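Local coordinates for metastasis-associated protein MTA1 (Homo sapiens, PDB 6G16), which probably serves the NuRD chromatin-remodelling complex as a scaffold subunit, this R1 region binding the histone chaperone RBBP4/RBBP7, at residues Tyr11-Thr14 with Thr18-Ala21. Residues are numbered along the deposited sequence; the frame is centred on the assembly and turned at random.
Sequences YLHT and TRIA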
loop_
_atom_site.group_PDB
_atom_site.type_symbol
_atom_site.label_atom_id
_atom_site.label_comp_id
_atom_site.label_asym_id
_atom_site.label_seq_id
_atom_site.Cartn_x
_atom_site.Cartn_y
_atom_site.Cartn_z
ATOM N N TYR B 11 4.625 -6.670 -19.442
ATOM C CA TYR B 11 3.328 -6.025 -19.489
ATOM C C TYR B 11 2.285 -7.077 -19.853
ATOM O O TYR B 11 2.538 -7.910 -20.716
ATOM C CB TYR B 11 3.338 -4.987 -20.573
ATOM C CG TYR B 11 2.035 -4.247 -20.776
ATOM C CD1 TYR B 11 1.640 -3.239 -19.902
ATOM C CD2 TYR B 11 1.213 -4.514 -21.873
ATOM C CE1 TYR B 11 0.453 -2.525 -20.108
ATOM C CE2 TYR B 11 0.033 -3.814 -22.083
ATOM C CZ TYR B 11 -0.331 -2.827 -21.201
ATOM O OH TYR B 11 -1.482 -2.137 -21.400
ATOM N N LEU B 12 1.131 -7.038 -19.190
ATOM C CA LEU B 12 0.015 -7.946 -19.443
ATOM C C LEU B 12 -1.238 -7.113 -19.396
ATOM O O LEU B 12 -1.525 -6.496 -18.391
ATOM C CB LEU B 12 -0.060 -9.011 -18.362
ATOM C CG LEU B 12 -1.260 -9.973 -18.356
ATOM C CD1 LEU B 12 -1.244 -10.837 -19.609
ATOM C CD2 LEU B 12 -1.273 -10.863 -17.118
ATOM N N HIS B 13 -1.957 -7.056 -20.510
ATOM C CA HIS B 13 -3.305 -6.506 -20.569
ATOM C C HIS B 13 -4.097 -7.672 -21.097
ATOM O O HIS B 13 -3.947 -8.051 -22.253
ATOM C CB HIS B 13 -3.346 -5.319 -21.493
ATOM C CG HIS B 13 -4.643 -4.579 -21.493
ATOM N ND1 HIS B 13 -5.466 -4.511 -20.382
ATOM C CD2 HIS B 13 -5.237 -3.816 -22.451
ATOM C CE1 HIS B 13 -6.526 -3.762 -20.663
ATOM N NE2 HIS B 13 -6.405 -3.319 -21.906
ATOM N N THR B 14 -4.890 -8.293 -20.224
ATOM C CA THR B 14 -5.497 -9.596 -20.514
ATOM C C THR B 14 -6.512 -9.445 -21.606
ATOM O O THR B 14 -7.281 -8.493 -21.556
ATOM C CB THR B 14 -6.193 -10.187 -19.277
ATOM O OG1 THR B 14 -5.210 -10.513 -18.300
ATOM C CG2 THR B 14 -6.921 -11.463 -19.618
ATOM N N THR B 18 -9.679 -14.102 -23.077
ATOM C CA THR B 18 -9.279 -14.745 -21.834
ATOM C C THR B 18 -10.266 -14.376 -20.730
ATOM O O THR B 18 -10.634 -15.242 -19.936
ATOM C CB THR B 18 -7.830 -14.441 -21.445
ATOM O OG1 THR B 18 -6.977 -14.684 -22.575
ATOM C CG2 THR B 18 -7.379 -15.367 -20.294
ATOM N N ARG B 19 -10.732 -13.124 -20.716
ATOM C CA ARG B 19 -11.716 -12.689 -19.729
ATOM C C ARG B 19 -12.994 -13.520 -19.768
ATOM O O ARG B 19 -13.492 -13.955 -18.717
ATOM C CB ARG B 19 -12.077 -11.221 -19.902
ATOM C CG ARG B 19 -10.949 -10.265 -19.624
ATOM C CD ARG B 19 -11.476 -8.867 -19.293
ATOM N NE ARG B 19 -10.367 -7.959 -19.011
ATOM C CZ ARG B 19 -9.544 -7.449 -19.931
ATOM N NH1 ARG B 19 -9.715 -7.725 -21.235
ATOM N NH2 ARG B 19 -8.533 -6.653 -19.556
ATOM N N ILE B 20 -13.529 -13.739 -20.964
ATOM C CA ILE B 20 -14.745 -14.568 -21.104
ATOM C C ILE B 20 -14.469 -16.048 -20.862
ATOM O O ILE B 20 -15.328 -16.758 -20.337
ATOM C CB ILE B 20 -15.493 -14.343 -22.446
ATOM C CG1 ILE B 20 -14.629 -14.761 -23.658
ATOM C CG2 ILE B 20 -16.003 -12.887 -22.507
ATOM C CD1 ILE B 20 -14.762 -13.861 -24.900
ATOM N N ALA B 21 -13.278 -16.513 -21.211
ATOM C CA ALA B 21 -12.908 -17.880 -20.893
ATOM C C ALA B 21 -12.937 -18.142 -19.377
ATOM O O ALA B 21 -13.361 -19.211 -18.931
ATOM C CB ALA B 21 -11.528 -18.201 -21.454
#
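The guanidinium of Arg19 spreads over the carbonyl oxygen of Thr14, with NH1 2.6 Å and NH2 3.0 Å from Thr14 O. Because that oxygen lies over one face of the group, the angles are poor for a hydrogen bond; any attraction may be partly electrostatic. Arg19 runs extended from CG to NE, which carries the guanidinium back to the Thr14 carbonyl and the end of strand 11-13. At the guanidinium edge stands the His13 ring, CE1 3.7 Å from Arg19 NH2, the two planes turned 71° apart. Lys16 NZ, a like charge, lies close to NH1, while NE makes a long, weak ion pair with an acidic side chain of another protein's chain. Strand 11-13 runs through a short turn into helix 16-24, within the MTA R1 region; Tyr11 and Leu12 extend an antiparallel ladder into that chain. Apolar packing across the turn is a methyl contact: Thr14 CG2, anti to the backbone N, lies 3.6 Å from Thr18 CB. Their hydroxyls bond elsewhere, Thr14 OG1 to the partner chain's backbone, Thr18 OG1 to that backbone and to Thr15. An alanine at Arg19 is likely to leave Thr14 O without the guanidinium over it and His13 without the NH2 group beside it.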